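Local coordinates for protein family 88 glycosyl hydrolase (Bacteroides thetaiotaomicron, PDB 5NOA) that probably acts as a family 88 glycoside hydrolase or a polysaccharide lyase in the breakdown of complex arabinogalactan by a gut bacterium, at residues L233-K238 / F294-L299; F257-K262 / F307-Y313; Q300-N305 / E370-Y374. All blocks are in the same frame, centred on the assembly; numbering follows the deposited sequence.

Overall arrangement
Helix 289-304 is the common thread: it meets helix 226-242 in contact 1 and helix 358-377 in contact 3, while contact 2 joins helix 250-266 to the turn between helices 289-304 and 310-328. Contact 1 lies deepest, its centre about 7 Å from that of the chain, with contacts 2 and 3 about 11 Å and 10 Å from it, centre to centre. The three also touch directly: Leu299 CD2 is 3.7 Å from Ala261 CB, Ala237 CB is 3.6 Å from Trp301 CE3, and Phe307 N lies 2.9 Å from Gly302 O, a probable hydrogen bond. They illustrate how a helical barrel is knitted together by packing and a few polar bonds.

Contact 1: L233-K238 / F294-L299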
loop_
_atom_site.group_PDB
_atom_site.type_symbol
_atom_site.label_atom_id
_atom_site.label_comp_id
_atom_site.label_asym_id
_atom_site.label_seq_id
_atom_site.Cartn_x
_atom_site.Cartn_y
_atom_site.Cartn_z
ATOM N N LEU A 233 2.297 3.322 -5.899
ATOM C CA LEU A 233 1.505 4.538 -6.038
ATOM C C LEU A 233 0.882 4.917 -4.690
ATOM O O LEU A 233 0.869 6.093 -4.303
ATOM C CB LEU A 233 0.422 4.380 -7.099
ATOM C CG LEU A 233 -0.322 5.660 -7.430
ATOM C CD1 LEU A 233 0.542 6.546 -8.314
ATOM C CD2 LEU A 233 -1.622 5.366 -8.185
ATOM N N ALA A 234 0.323 3.921 -4.003
ATOM C CA ALA A 234 -0.233 4.184 -2.677
ATOM C C ALA A 234 0.812 4.633 -1.667
ATOM O O ALA A 234 0.549 5.492 -0.834
ATOM C CB ALA A 234 -0.939 2.942 -2.158
ATOM N N GLY A 235 2.002 4.053 -1.761
ATOM C CA GLY A 235 3.080 4.471 -0.897
ATOM C C GLY A 235 3.530 5.888 -1.110
ATOM O O GLY A 235 3.770 6.627 -0.157
ATOM N N LEU A 236 3.638 6.294 -2.369
ATOM C CA LEU A 236 3.973 7.656 -2.683
ATOM C C LEU A 236 2.892 8.628 -2.201
ATOM O O LEU A 236 3.215 9.712 -1.703
ATOM C CB LEU A 236 4.236 7.839 -4.168
ATOM C CG LEU A 236 5.544 7.267 -4.676
ATOM C CD1 LEU A 236 5.569 7.209 -6.199
ATOM C CD2 LEU A 236 6.739 8.031 -4.122
ATOM N N ALA A 237 1.625 8.262 -2.318
ATOM C CA ALA A 237 0.557 9.094 -1.763
ATOM C C ALA A 237 0.747 9.271 -0.271
ATOM O O ALA A 237 0.656 10.381 0.225
ATOM C CB ALA A 237 -0.796 8.485 -2.104
ATOM N N LYS A 238 1.039 8.198 0.445
ATOM C CA LYS A 238 1.234 8.324 1.892
ATOM C C LYS A 238 2.453 9.166 2.256
ATOM O O LYS A 238 2.409 9.931 3.229
ATOM C CB LYS A 238 1.295 6.944 2.502
ATOM C CG LYS A 238 -0.068 6.290 2.543
ATOM C CD LYS A 238 0.026 4.853 2.934
ATOM C CE LYS A 238 0.091 4.628 4.393
ATOM N NZ LYS A 238 -1.146 5.013 5.132
ATOM N N PHE A 294 -5.503 -0.315 -4.745
ATOM C CA PHE A 294 -4.407 0.595 -4.435
ATOM C C PHE A 294 -4.375 1.750 -5.428
ATOM O O PHE A 294 -4.079 2.872 -5.040
ATOM C CB PHE A 294 -3.049 -0.110 -4.416
ATOM C CG PHE A 294 -2.773 -0.947 -3.183
ATOM C CD1 PHE A 294 -2.851 -0.394 -1.914
ATOM C CD2 PHE A 294 -2.423 -2.269 -3.294
ATOM C CE1 PHE A 294 -2.600 -1.140 -0.767
ATOM C CE2 PHE A 294 -2.142 -3.034 -2.157
ATOM C CZ PHE A 294 -2.250 -2.459 -0.896
ATOM N N PHE A 295 -4.615 1.480 -6.712
ATOM C CA PHE A 295 -4.640 2.556 -7.696
ATOM C C PHE A 295 -5.798 3.514 -7.444
ATOM O O PHE A 295 -5.651 4.721 -7.642
ATOM C CB PHE A 295 -4.730 2.010 -9.120
ATOM C CG PHE A 295 -3.540 1.183 -9.562
ATOM C CD1 PHE A 295 -2.235 1.558 -9.296
ATOM C CD2 PHE A 295 -3.741 0.066 -10.339
ATOM C CE1 PHE A 295 -1.162 0.815 -9.755
ATOM C CE2 PHE A 295 -2.672 -0.683 -10.787
ATOM C CZ PHE A 295 -1.377 -0.319 -10.495
ATOM N N THR A 296 -6.949 2.985 -7.055
ATOM C CA THR A 296 -8.115 3.802 -6.810
ATOM C C THR A 296 -7.861 4.705 -5.616
ATOM O O THR A 296 -8.249 5.876 -5.639
ATOM C CB THR A 296 -9.333 2.930 -6.606
ATOM O OG1 THR A 296 -9.495 2.072 -7.726
ATOM C CG2 THR A 296 -10.618 3.678 -6.448
ATOM N N TYR A 297 -7.177 4.201 -4.589
ATOM C CA TYR A 297 -6.705 5.048 -3.499
ATOM C C TYR A 297 -5.733 6.094 -3.969
ATOM O O TYR A 297 -5.891 7.291 -3.720
ATOM C CB TYR A 297 -6.019 4.221 -2.390
ATOM C CG TYR A 297 -5.356 5.082 -1.344
ATOM C CD1 TYR A 297 -6.102 5.885 -0.508
ATOM C CD2 TYR A 297 -3.973 5.122 -1.227
ATOM C CE1 TYR A 297 -5.502 6.667 0.451
ATOM C CE2 TYR A 297 -3.365 5.934 -0.271
ATOM C CZ TYR A 297 -4.143 6.725 0.567
ATOM O OH TYR A 297 -3.567 7.527 1.537
ATOM N N GLY A 298 -4.653 5.664 -4.631
ATOM C CA GLY A 298 -3.565 6.610 -4.941
ATOM C C GLY A 298 -4.006 7.694 -5.908
ATOM O O GLY A 298 -3.649 8.856 -5.744
ATOM N N LEU A 299 -4.786 7.300 -6.930
ATOM C CA LEU A 299 -5.254 8.282 -7.904
ATOM C C LEU A 299 -6.246 9.241 -7.247
ATOM O O LEU A 299 -6.156 10.454 -7.451
ATOM C CB LEU A 299 -5.872 7.637 -9.114
ATOM C CG LEU A 299 -4.927 6.815 -9.993
ATOM C CD1 LEU A 299 -5.697 6.142 -11.100
ATOM C CD2 LEU A 299 -3.816 7.644 -10.563
HETATM O O HOH W 1 -3.110 6.643 4.260
#
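Leu233 and Ala234 meet helix 289-304 where it carries Gly298, and the two backbones come close there, with Ala234 CA 4.7 Å from Gly298 CA. Because Gly298 has no CB, Leu233 can lay its branch directly against the opposite backbone. CG of Leu233 is anti to the backbone N (chi1 -172°), which sends CD2 across the gap to rest 4.0 Å from Gly298 CA and at the edge of the Phe295 ring, near its plane. The same methyl meets Leu299 CD2 at 4.0 Å, the two leucines crossing at about a right angle.

Beside the glycine, Tyr297 carries the other half of the contact, against Ala234 and the next turn of helix 226-242. The ring turns an edge to Ala234, whose CB lies near its plane, 3.9 Å from Tyr297 CD2; Ala237 CB is 4.1 Å from Tyr297 CE2. Phe294 adds CD1 at 3.9 Å from Ala234 CB. The phenol reaches Lys238, whose chain bends at its last two torsions so that NZ donates to a water 2.7 Å away, and this water also bonds Tyr297 OH. A leucine in place of Tyr297 would probably leave the water without one of its mates and the lysine ammonium less firmly tethered.

Further out, Leu366 and Glu370 of helix 358-377 pack on Tyr297, Phe257 and Leu260 of helix 250-266 on Leu233, and Tyr163 of helix 160-176 on Ala234 and Lys238. The axes of segments 233-238 and 294-299 approach to 8.3 Å and run the same way, 30° apart, with small residues at the closest point. Buried packing between helices of like direction is consistent with the (α/α)6 barrel of the six-hairpin clan.

Contact 2: F257-K262 / F307-Y313; sequences FRTLAK and FLDSAHY
Phe257, Arg258 and Ala261 of helix 250-266 receive the turn that opens helix 310-328, a connection between helices of an (α/α)6 barrel. Leu308 packs against both Ala261 and Phe257. Its CG stands anti to the carbonyl carbon (chi1 -59°), which brings the fork down onto the helix: CD2 lies 3.7 Å from Ala261 CB, and CG is 3.8 Å from Phe257 CE2, the two side chains at about a right angle. Phe257 has CG anti to its own backbone N (chi1 -177°), which swings CE2 toward Leu308 and sets the ring edge against Phe307 CB.

Arg258 stays extended from CG to NE and slides past Leu308 in the opposite direction. The reach ends in a hydrogen bond from Arg258 NE to Phe307 O, 2.8 Å long and nearly straight at 160°, lying in both the guanidinium and the carbonyl plane and pinning the turn. Asp309 N-caps the new helix, accepting from His312 N above its carboxylate plane. Tyr313 sends its hydroxyl to 3.4 Å from Lys262 CB, and one face of its ring carries His312 CD2. A water bonds Tyr313 OH and Arg258 O; a second joins His312 NE2 to Lys262 O, 2.8 Å from the latter.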
loop_
_atom_site.group_PDB
_atom_site.type_symbol
_atom_site.label_atom_id
_atom_site.label_comp_id
_atom_site.label_asym_id
_atom_site.label_seq_id
_atom_site.Cartn_x
_atom_site.Cartn_y
_atom_site.Cartn_z
ATOM N N PHE A 257 5.415 10.556 -8.645
ATOM C CA PHE A 257 4.000 10.258 -8.438
ATOM C C PHE A 257 3.184 10.614 -9.682
ATOM O O PHE A 257 2.362 9.827 -10.109
ATOM C CB PHE A 257 3.520 11.023 -7.218
ATOM C CG PHE A 257 2.108 10.760 -6.830
ATOM C CD1 PHE A 257 1.705 9.543 -6.349
ATOM C CD2 PHE A 257 1.191 11.782 -6.821
ATOM C CE1 PHE A 257 0.400 9.316 -5.930
ATOM C CE2 PHE A 257 -0.112 11.560 -6.422
ATOM C CZ PHE A 257 -0.504 10.328 -5.986
ATOM N N ARG A 258 3.454 11.781 -10.258
ATOM C CA ARG A 258 2.722 12.185 -11.442
ATOM C C ARG A 258 3.005 11.291 -12.650
ATOM O O ARG A 258 2.073 10.988 -13.407
ATOM C CB ARG A 258 3.013 13.634 -11.802
ATOM C CG ARG A 258 2.405 14.594 -10.776
ATOM C CD ARG A 258 2.546 15.994 -11.286
ATOM N NE ARG A 258 2.106 17.007 -10.376
ATOM C CZ ARG A 258 2.805 18.063 -9.995
ATOM N NH1 ARG A 258 4.022 18.335 -10.445
ATOM N NH2 ARG A 258 2.220 18.879 -9.152
ATOM N N THR A 259 4.275 10.883 -12.838
ATOM C CA THR A 259 4.601 10.029 -13.996
ATOM C C THR A 259 3.961 8.649 -13.844
ATOM O O THR A 259 3.359 8.093 -14.776
ATOM C CB THR A 259 6.120 9.898 -14.247
ATOM O OG1 THR A 259 6.847 9.172 -13.204
ATOM C CG2 THR A 259 6.718 11.213 -14.514
ATOM N N LEU A 260 4.064 8.110 -12.646
ATOM C CA LEU A 260 3.476 6.795 -12.375
ATOM C C LEU A 260 1.957 6.839 -12.512
ATOM O O LEU A 260 1.358 5.966 -13.143
ATOM C CB LEU A 260 3.883 6.350 -10.977
ATOM C CG LEU A 260 3.415 4.993 -10.527
ATOM C CD1 LEU A 260 3.913 3.902 -11.438
ATOM C CD2 LEU A 260 3.798 4.724 -9.082
ATOM N N ALA A 261 1.345 7.886 -11.969
ATOM C CA ALA A 261 -0.109 7.998 -12.114
ATOM C C ALA A 261 -0.569 8.013 -13.558
ATOM O O ALA A 261 -1.559 7.366 -13.938
ATOM C CB ALA A 261 -0.611 9.260 -11.419
ATOM N N LYS A 262 0.177 8.737 -14.384
ATOM C CA LYS A 262 -0.217 8.856 -15.782
ATOM C C LYS A 262 -0.161 7.538 -16.497
ATOM O O LYS A 262 -1.082 7.169 -17.247
ATOM C CB LYS A 262 0.670 9.915 -16.466
ATOM C CG LYS A 262 0.232 10.352 -17.848
ATOM C CD LYS A 262 1.104 11.511 -18.382
ATOM C CE LYS A 262 0.889 11.793 -19.859
ATOM N NZ LYS A 262 -0.487 12.186 -20.208
ATOM N N PHE A 307 -2.142 17.103 -6.468
ATOM C CA PHE A 307 -0.995 16.662 -7.256
ATOM C C PHE A 307 -1.324 16.145 -8.627
ATOM O O PHE A 307 -0.442 16.127 -9.493
ATOM C CB PHE A 307 -0.222 15.623 -6.462
ATOM C CG PHE A 307 0.302 16.151 -5.179
ATOM C CD1 PHE A 307 1.320 17.092 -5.174
ATOM C CD2 PHE A 307 -0.247 15.764 -3.979
ATOM C CE1 PHE A 307 1.785 17.612 -3.991
ATOM C CE2 PHE A 307 0.210 16.289 -2.784
ATOM C CZ PHE A 307 1.232 17.207 -2.792
ATOM N N LEU A 308 -2.563 15.707 -8.830
ATOM C CA LEU A 308 -3.004 15.097 -10.079
ATOM C C LEU A 308 -4.150 15.856 -10.680
ATOM O O LEU A 308 -4.964 16.407 -9.948
ATOM C CB LEU A 308 -3.442 13.620 -9.865
ATOM C CG LEU A 308 -2.368 12.701 -9.309
ATOM C CD1 LEU A 308 -2.965 11.313 -9.141
ATOM C CD2 LEU A 308 -1.132 12.663 -10.193
ATOM N N ASP A 309 -4.209 15.866 -11.997
ATOM C CA ASP A 309 -5.201 16.622 -12.759
ATOM C C ASP A 309 -6.608 16.036 -12.563
ATOM O O ASP A 309 -6.887 14.927 -12.994
ATOM C CB ASP A 309 -4.766 16.571 -14.225
ATOM C CG ASP A 309 -5.642 17.368 -15.195
ATOM O OD1 ASP A 309 -6.862 17.376 -15.054
ATOM O OD2 ASP A 309 -5.061 17.923 -16.162
ATOM N N SER A 310 -7.508 16.774 -11.924
ATOM C CA SER A 310 -8.864 16.263 -11.632
ATOM C C SER A 310 -9.615 15.745 -12.827
ATOM O O SER A 310 -10.194 14.664 -12.805
ATOM C CB SER A 310 -9.706 17.348 -10.977
ATOM O OG SER A 310 -9.098 17.722 -9.768
ATOM N N ALA A 311 -9.670 16.570 -13.873
ATOM C CA ALA A 311 -10.437 16.246 -15.078
ATOM C C ALA A 311 -9.897 14.998 -15.779
ATOM O O ALA A 311 -10.663 14.227 -16.345
ATOM C CB ALA A 311 -10.460 17.427 -16.038
ATOM N N HIS A 312 -8.577 14.820 -15.765
ATOM C CA HIS A 312 -7.941 13.700 -16.441
ATOM C C HIS A 312 -8.189 12.409 -15.651
ATOM O O HIS A 312 -8.516 11.369 -16.234
ATOM C CB HIS A 312 -6.428 13.930 -16.585
ATOM C CG HIS A 312 -5.690 12.844 -17.314
ATOM N ND1 HIS A 312 -5.506 12.837 -18.682
ATOM C CD2 HIS A 312 -5.061 11.744 -16.843
ATOM C CE1 HIS A 312 -4.809 11.763 -19.016
ATOM N NE2 HIS A 312 -4.525 11.087 -17.916
ATOM N N TYR A 313 -8.037 12.452 -14.335
ATOM C CA TYR A 313 -8.006 11.228 -13.531
ATOM C C TYR A 313 -9.362 10.843 -12.982
ATOM O O TYR A 313 -9.569 9.660 -12.717
ATOM C CB TYR A 313 -6.975 11.310 -12.421
ATOM C CG TYR A 313 -5.572 11.303 -12.953
ATOM C CD1 TYR A 313 -4.978 10.111 -13.346
ATOM C CD2 TYR A 313 -4.811 12.457 -13.068
ATOM C CE1 TYR A 313 -3.685 10.083 -13.818
ATOM C CE2 TYR A 313 -3.518 12.443 -13.547
ATOM C CZ TYR A 313 -2.948 11.237 -13.946
ATOM O OH TYR A 313 -1.687 11.193 -14.418
HETATM O O HOH W 2 0.181 13.033 -14.008
HETATM O O HOH W 3 -2.980 8.775 -18.558
#

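Contact 3: Q300-N305 / E370-Y374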
loop_
_atom_site.group_PDB
_atom_site.type_symbol
_atom_site.label_atom_id
_atom_site.label_comp_id
_atom_site.label_asym_id
_atom_site.label_seq_id
_atom_site.Cartn_x
_atom_site.Cartn_y
_atom_site.Cartn_z
ATOM N N GLN A 300 -7.199 8.732 -6.476
ATOM C CA GLN A 300 -8.146 9.652 -5.845
ATOM C C GLN A 300 -7.438 10.538 -4.846
ATOM O O GLN A 300 -7.751 11.728 -4.720
ATOM C CB GLN A 300 -9.278 8.904 -5.182
ATOM C CG GLN A 300 -10.374 9.859 -4.635
ATOM C CD GLN A 300 -11.167 10.526 -5.762
ATOM O OE1 GLN A 300 -12.072 9.918 -6.312
ATOM N NE2 GLN A 300 -10.793 11.738 -6.148
ATOM N N TRP A 301 -6.476 9.969 -4.095
ATOM C CA TRP A 301 -5.742 10.766 -3.129
ATOM C C TRP A 301 -5.009 11.874 -3.846
ATOM O O TRP A 301 -5.014 13.052 -3.435
ATOM C CB TRP A 301 -4.765 9.907 -2.289
ATOM C CG TRP A 301 -4.141 10.714 -1.219
ATOM C CD1 TRP A 301 -4.632 10.878 0.053
ATOM C CD2 TRP A 301 -2.976 11.547 -1.307
ATOM N NE1 TRP A 301 -3.845 11.746 0.751
ATOM C CE2 TRP A 301 -2.849 12.210 -0.060
ATOM C CE3 TRP A 301 -2.039 11.823 -2.309
ATOM C CZ2 TRP A 301 -1.850 13.145 0.195
ATOM C CZ3 TRP A 301 -1.034 12.780 -2.039
ATOM C CH2 TRP A 301 -0.957 13.401 -0.789
ATOM N N GLY A 302 -4.352 11.548 -4.946
ATOM C CA GLY A 302 -3.598 12.576 -5.685
ATOM C C GLY A 302 -4.456 13.677 -6.263
ATOM O O GLY A 302 -4.027 14.854 -6.297
ATOM N N VAL A 303 -5.657 13.311 -6.714
ATOM C CA VAL A 303 -6.647 14.328 -7.164
ATOM C C VAL A 303 -7.097 15.166 -5.958
ATOM O O VAL A 303 -7.103 16.412 -6.048
ATOM C CB VAL A 303 -7.840 13.629 -7.836
ATOM C CG1 VAL A 303 -9.034 14.562 -8.015
ATOM C CG2 VAL A 303 -7.413 13.070 -9.184
ATOM N N ASN A 304 -7.414 14.528 -4.841
ATOM C CA ASN A 304 -7.929 15.236 -3.673
ATOM C C ASN A 304 -6.875 16.098 -2.999
ATOM O O ASN A 304 -7.238 16.987 -2.241
ATOM C CB ASN A 304 -8.411 14.247 -2.624
ATOM C CG ASN A 304 -9.716 13.594 -2.935
ATOM O OD1 ASN A 304 -10.464 14.008 -3.803
ATOM N ND2 ASN A 304 -10.046 12.555 -2.145
ATOM N N ASN A 305 -5.595 15.870 -3.264
ATOM C CA ASN A 305 -4.551 16.584 -2.564
ATOM C C ASN A 305 -3.707 17.426 -3.490
ATOM O O ASN A 305 -2.680 17.922 -3.079
ATOM C CB ASN A 305 -3.751 15.648 -1.675
ATOM C CG ASN A 305 -4.565 15.153 -0.525
ATOM O OD1 ASN A 305 -4.531 15.745 0.555
ATOM N ND2 ASN A 305 -5.336 14.089 -0.745
ATOM N N GLU A 370 -10.885 7.076 0.787
ATOM C CA GLU A 370 -10.539 8.229 -0.033
ATOM C C GLU A 370 -11.707 8.656 -0.919
ATOM O O GLU A 370 -11.872 9.854 -1.172
ATOM C CB GLU A 370 -9.269 7.982 -0.837
ATOM C CG GLU A 370 -8.625 9.258 -1.324
ATOM C CD GLU A 370 -8.171 10.197 -0.211
ATOM O OE1 GLU A 370 -7.839 9.757 0.930
ATOM O OE2 GLU A 370 -8.153 11.404 -0.460
ATOM N N ARG A 371 -12.522 7.699 -1.338
ATOM C CA ARG A 371 -13.726 8.051 -2.074
ATOM C C ARG A 371 -14.694 8.864 -1.245
ATOM O O ARG A 371 -15.284 9.815 -1.749
ATOM C CB ARG A 371 -14.430 6.803 -2.591
ATOM C CG ARG A 371 -15.651 7.181 -3.403
ATOM C CD ARG A 371 -16.116 6.109 -4.295
ATOM N NE ARG A 371 -17.165 6.565 -5.193
ATOM C CZ ARG A 371 -16.974 7.246 -6.322
ATOM N NH1 ARG A 371 -15.789 7.572 -6.765
ATOM N NH2 ARG A 371 -18.029 7.590 -7.038
ATOM N N VAL A 372 -14.888 8.492 0.021
ATOM C CA VAL A 372 -15.746 9.296 0.897
ATOM C C VAL A 372 -15.260 10.731 0.953
ATOM O O VAL A 372 -16.063 11.671 0.858
ATOM C CB VAL A 372 -15.829 8.680 2.304
ATOM C CG1 VAL A 372 -16.523 9.626 3.283
ATOM C CG2 VAL A 372 -16.537 7.364 2.266
ATOM N N ARG A 373 -13.951 10.906 1.101
ATOM C CA ARG A 373 -13.382 12.254 1.133
ATOM C C ARG A 373 -13.668 13.054 -0.142
ATOM O O ARG A 373 -14.042 14.234 -0.102
ATOM C CB ARG A 373 -11.895 12.224 1.471
ATOM C CG ARG A 373 -11.620 11.580 2.840
ATOM C CD ARG A 373 -10.156 11.593 3.191
ATOM N NE ARG A 373 -9.874 10.844 4.439
ATOM C CZ ARG A 373 -9.346 9.627 4.505
ATOM N NH1 ARG A 373 -8.986 8.896 3.423
ATOM N NH2 ARG A 373 -9.142 9.114 5.720
ATOM N N TYR A 374 -13.539 12.406 -1.292
ATOM C CA TYR A 374 -13.906 13.038 -2.568
ATOM C C TYR A 374 -15.399 13.395 -2.615
ATOM O O TYR A 374 -15.767 14.536 -2.941
ATOM C CB TYR A 374 -13.549 12.094 -3.727
ATOM C CG TYR A 374 -14.200 12.498 -5.011
ATOM C CD1 TYR A 374 -13.841 13.677 -5.639
ATOM C CD2 TYR A 374 -15.165 11.711 -5.583
ATOM C CE1 TYR A 374 -14.448 14.072 -6.810
ATOM C CE2 TYR A 374 -15.768 12.092 -6.762
ATOM C CZ TYR A 374 -15.410 13.275 -7.367
ATOM O OH TYR A 374 -16.055 13.646 -8.544
HETATM O O HOH W 4 -13.162 7.509 -5.502
HETATM O O HOH W 5 -7.249 13.181 1.248
#
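Gln300 and Tyr374 begin a side-by-side packing of two helices, 289-304 and 358-377, whose segments here run in the same direction, 32° apart, an arrangement that suits the helical barrel of the six-hairpin clan. The Gln300 amide lies almost parallel to the Tyr374 ring (10°) over its CG end, NE2 3.6 Å from Tyr374 CD1 and CD 3.5 Å from Tyr374 CB. Its OE1 accepts from Gln314 NE2 and from a water that in turn takes a bond from Arg371 NH1; the strongest partner of Arg371 is Glu318.

Trp301 comes next and offers its edge to Glu370, CD1 being 3.5 Å from Glu370 OE1. The glutamate, folded at its second torsion (chi2 62°), brings its carboxylate back between the helices, where Arg373 NH1 forms a salt bridge with Glu370 OE1 and a second with Glu67. Asn304 grips the other oxygen: Asn304 ND2 donates to Glu370 OE2 at 2.8 Å, nearly straight, meeting it on the anti side but tilted out of the carboxylate plane, with a weak second bond to Glu370 O. Asn304 OD1 takes a weak bond from Gln300 NE2.

At the helix end, Asn305 turns back over the Trp301 ring, ND2 lying 3.1 Å above one face, offset toward the rim. That amide nitrogen donates to Trp301 O and to a water, and this water donates to Glu370 OE2 at 2.6 Å.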